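Local coordinates for protein putative peptidase (Bacteroides fragilis, PDB 5DYN) that is the C-terminal part of a clostripain-family cysteine protease that probably cleaves and activates the Bacteroides fragilis toxin, at residues P61-Y65 against Q66-P70; S236-D240 against T241-K245. All coordinates share one frame; numbering follows the deposited sequence.

Contact 1 of 2, residues P61-Y65 against Q66-P70. With NA (sodium ion), chain E.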
# COMPACT_ATOMS: atom_id res chain seq x y z
N PRO B 61 10.76 10.14 -2.61
CA PRO B 61 11.69 9.73 -1.55
C PRO B 61 11.10 8.71 -0.57
O PRO B 61 11.84 8.16 0.24
CB PRO B 61 12.01 11.05 -0.84
CG PRO B 61 10.91 11.98 -1.23
CD PRO B 61 10.56 11.60 -2.62
N GLY B 62 9.79 8.48 -0.65
CA GLY B 62 9.15 7.44 0.14
C GLY B 62 9.25 7.61 1.64
O GLY B 62 9.22 8.73 2.16
N ALA B 63 9.37 6.50 2.35
CA ALA B 63 9.44 6.53 3.80
C ALA B 63 10.77 7.08 4.31
O ALA B 63 11.81 6.87 3.69
CB ALA B 63 9.21 5.13 4.37
N PRO B 64 10.73 7.81 5.44
CA PRO B 64 11.94 8.18 6.18
C PRO B 64 12.44 6.96 6.94
O PRO B 64 12.22 6.85 8.15
CB PRO B 64 11.46 9.28 7.12
CG PRO B 64 10.02 8.96 7.35
CD PRO B 64 9.51 8.39 6.05
N TYR B 65 13.12 6.06 6.24
CA TYR B 65 13.51 4.78 6.81
C TYR B 65 14.50 4.91 7.97
O TYR B 65 14.80 3.93 8.64
CB TYR B 65 14.10 3.87 5.73
CG TYR B 65 13.06 3.33 4.78
CD1 TYR B 65 12.23 2.28 5.15
CD2 TYR B 65 12.89 3.88 3.51
CE1 TYR B 65 11.27 1.79 4.29
CE2 TYR B 65 11.93 3.39 2.64
CZ TYR B 65 11.12 2.34 3.04
OH TYR B 65 10.16 1.85 2.18
N GLN B 66 14.99 6.12 8.22
CA GLN B 66 15.82 6.36 9.39
C GLN B 66 14.97 6.31 10.66
O GLN B 66 15.46 5.99 11.74
CB GLN B 66 16.57 7.69 9.29
CG GLN B 66 15.68 8.92 9.19
CD GLN B 66 15.42 9.34 7.76
OE1 GLN B 66 15.41 8.52 6.84
NE2 GLN B 66 15.21 10.63 7.55
N THR B 67 13.68 6.62 10.52
CA THR B 67 12.75 6.54 11.64
C THR B 67 11.73 5.41 11.47
O THR B 67 11.22 4.88 12.45
CB THR B 67 11.99 7.86 11.84
OG1 THR B 67 11.16 8.11 10.70
CG2 THR B 67 12.97 9.01 12.03
N VAL B 68 11.45 5.05 10.22
CA VAL B 68 10.48 3.99 9.94
C VAL B 68 11.04 2.62 10.32
O VAL B 68 10.32 1.78 10.86
CB VAL B 68 10.06 3.99 8.45
CG1 VAL B 68 9.17 2.79 8.15
CG2 VAL B 68 9.33 5.27 8.10
N VAL B 69 12.33 2.41 10.05
CA VAL B 69 12.96 1.14 10.41
C VAL B 69 12.87 0.87 11.92
O VAL B 69 12.47 -0.22 12.32
CB VAL B 69 14.43 1.07 9.94
CG1 VAL B 69 15.21 0.05 10.75
CG2 VAL B 69 14.50 0.74 8.45
N PRO B 70 13.21 1.86 12.78
CA PRO B 70 12.98 1.60 14.20
C PRO B 70 11.50 1.36 14.53
O PRO B 70 11.19 0.53 15.39
CB PRO B 70 13.48 2.88 14.88
CG PRO B 70 14.47 3.43 13.94
CD PRO B 70 13.95 3.12 12.58
NA NA E . 13.42 7.85 1.93
O HOH W 1 14.54 9.92 0.94
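With chi1 of Thr67 at 64°, OG1 sits between the backbone N and the carbonyl carbon, and from there it swings back onto the carbonyl of Pro64. Thr67 OG1 bonds to Pro64 O at 3.0 Å, in the carbonyl plane. Two backbone donors share the same oxygen: Thr67 N and Val68 N each come within 2.8 Å of Pro64 O, Thr67 N from well above the plane. Three bonds therefore grip one carbonyl.

In Val68, chi1 of 174° sets CG2 anti to the carbonyl carbon, and this methyl touches both Ala63 CB and Pro64 CD, each at 3.7 Å from Val68 CG2. Val69, one turn on from Tyr65, places its CG2 near the plane of the Tyr65 ring, at its edge, while Ala63 CB rests over one face of that ring, offset toward the rim. Val69 N bonds to Tyr65 O at 3.2 Å.

Just upstream, a sodium ion is held by Pro61 O at 2.3 Å and Ala63 O at 2.6 Å, with a water; Asp35 and Glu38 of the other chain also bind it. Glu38 of that chain accepts a bond from Tyr65 N too. The whole is a helix N-terminus: Pro64, centre of an inverse gamma turn, takes the N-cap position of helix 65-72, beside an interchain sodium site.

Contact 2 of 2, residues S236-D240 against T241-K245. With NA (sodium ion), chain G.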
# COMPACT_ATOMS: atom_id res chain seq x y z
N SER B 236 -18.82 -7.46 -2.33
CA SER B 236 -19.18 -6.10 -1.93
C SER B 236 -20.64 -5.76 -2.22
O SER B 236 -21.19 -4.83 -1.63
CB SER B 236 -18.29 -5.08 -2.63
OG SER B 236 -18.38 -5.22 -4.04
N GLY B 237 -21.25 -6.50 -3.14
CA GLY B 237 -22.62 -6.25 -3.54
C GLY B 237 -22.72 -5.61 -4.91
O GLY B 237 -23.82 -5.43 -5.44
N TRP B 238 -21.57 -5.28 -5.50
CA TRP B 238 -21.52 -4.67 -6.82
C TRP B 238 -22.17 -5.53 -7.89
O TRP B 238 -22.78 -5.01 -8.82
CB TRP B 238 -20.07 -4.37 -7.22
CG TRP B 238 -19.58 -3.02 -6.79
CD1 TRP B 238 -18.59 -2.75 -5.90
CD2 TRP B 238 -20.07 -1.75 -7.24
NE1 TRP B 238 -18.43 -1.39 -5.76
CE2 TRP B 238 -19.33 -0.76 -6.58
CE3 TRP B 238 -21.07 -1.36 -8.14
CZ2 TRP B 238 -19.55 0.61 -6.78
CZ3 TRP B 238 -21.29 -0.01 -8.34
CH2 TRP B 238 -20.53 0.96 -7.66
N ALA B 239 -22.06 -6.85 -7.74
CA ALA B 239 -22.64 -7.79 -8.70
C ALA B 239 -24.16 -7.67 -8.76
O ALA B 239 -24.78 -7.98 -9.78
CB ALA B 239 -22.25 -9.22 -8.35
N ASP B 240 -24.76 -7.20 -7.67
CA ASP B 240 -26.21 -7.08 -7.58
C ASP B 240 -26.71 -5.66 -7.83
O ASP B 240 -27.89 -5.37 -7.65
CB ASP B 240 -26.69 -7.57 -6.22
CG ASP B 240 -26.36 -9.03 -5.97
OD1 ASP B 240 -26.46 -9.83 -6.92
OD2 ASP B 240 -25.99 -9.37 -4.83
N THR B 241 -25.81 -4.76 -8.23
CA THR B 241 -26.21 -3.40 -8.59
C THR B 241 -26.69 -3.36 -10.03
O THR B 241 -26.49 -4.31 -10.79
CB THR B 241 -25.06 -2.38 -8.42
OG1 THR B 241 -23.98 -2.71 -9.29
CG2 THR B 241 -24.57 -2.35 -6.98
N GLY B 242 -27.33 -2.26 -10.42
CA GLY B 242 -27.80 -2.09 -11.78
C GLY B 242 -26.67 -2.01 -12.79
O GLY B 242 -26.89 -2.18 -13.99
N TRP B 243 -25.46 -1.75 -12.30
CA TRP B 243 -24.29 -1.66 -13.16
C TRP B 243 -23.85 -3.02 -13.69
O TRP B 243 -23.24 -3.11 -14.76
CB TRP B 243 -23.12 -1.01 -12.41
CG TRP B 243 -23.01 0.46 -12.64
CD1 TRP B 243 -23.56 1.46 -11.88
CD2 TRP B 243 -22.32 1.11 -13.71
NE1 TRP B 243 -23.25 2.68 -12.41
CE2 TRP B 243 -22.48 2.50 -13.53
CE3 TRP B 243 -21.57 0.66 -14.80
CZ2 TRP B 243 -21.93 3.44 -14.40
CZ3 TRP B 243 -21.02 1.59 -15.66
CH2 TRP B 243 -21.20 2.96 -15.46
N TYR B 244 -24.16 -4.08 -12.95
CA TYR B 244 -23.64 -5.40 -13.29
C TYR B 244 -24.70 -6.51 -13.37
O TYR B 244 -24.47 -7.53 -14.02
CB TYR B 244 -22.57 -5.81 -12.27
CG TYR B 244 -21.30 -5.00 -12.36
CD1 TYR B 244 -20.44 -5.14 -13.44
CD2 TYR B 244 -20.95 -4.09 -11.36
CE1 TYR B 244 -19.27 -4.41 -13.54
CE2 TYR B 244 -19.78 -3.36 -11.44
CZ TYR B 244 -18.95 -3.52 -12.54
OH TYR B 244 -17.78 -2.79 -12.63
N LYS B 245 -25.83 -6.33 -12.70
CA LYS B 245 -26.86 -7.36 -12.66
C LYS B 245 -27.54 -7.53 -14.01
O LYS B 245 -27.88 -8.65 -14.40
CB LYS B 245 -27.90 -7.05 -11.58
CG LYS B 245 -29.19 -6.46 -12.12
CD LYS B 245 -30.18 -6.17 -11.00
CE LYS B 245 -31.13 -5.04 -11.39
NZ LYS B 245 -32.52 -5.55 -11.58
NA NA G . -16.01 -1.06 -4.06
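A single 3-10 turn, residues 238-240, follows the C-terminal end of helix 231-236 and is closed by Thr241 bonding back to Trp238. Gly237, with positive phi, makes the break from the helix, and its O takes the N-H of Asp240. Thr241 then reaches the carbonyl of Trp238 twice. Its N is 3.1 Å from Trp238 O, standing high above the carbonyl plane, whereas its OG1 approaches to 2.6 Å from Trp238 O, tilted only a little from that plane.

A chi1 of 62°, with OG1 between the threonine's own backbone N and carbonyl carbon, puts the hydroxyl on the same carbonyl that the backbone N already reaches. That placement also sets Thr241 OG1 at the edge of the Trp238 indole, 3.4 Å from CE3. Tyr244 comes in next to it, its ring edge facing the same carbonyl, with CD2 3.3 Å from Trp238 O. Its CE2 lies 4.1 Å from Trp238 CE3. Trp243 makes a looser apolar approach to the indole edge. Thr241 O accepts both Tyr244 N and Lys245 N, the latter at 2.9 Å, and these two bonds accompany the curl that returns Tyr244 to Trp238.

On the far edge of the indole, Trp238 NE1 lies 3.0 Å from a sodium ion, in the ring plane; Thr213, Tyr227 and Trp232 complete the site. The Tyr244 hydroxyl bonds to Asn224 O, and Trp243 NE1 to Gln138 O. The turn is thus wedged between helix 130-133, where Leu130 meets Trp238 and Thr241, and helices 221-227 and 231-236, whose Tyr227 and Tyr233 meet Trp238 and Tyr244.

In the fold
From the N terminus, the chain runs through strand 25-31 and strand 50-53, neighbours in the five-stranded mixed sheet, before the loop that leads into contact 1. There the loop turns into helix 65-72 and packs on Phe29 and on helix 78-92, next to the other chain. Contact 2 comes much later, after helix 231-236, and folds the C-terminal tail onto helices 130-133 and 221-227. The two turns stand in series, neither nesting nor crossing. The centres of contact 1 and contact 2 are 41 Å apart, on opposite sides of the chain's centre, with no touch between them. Each lies beside a different bound sodium ion.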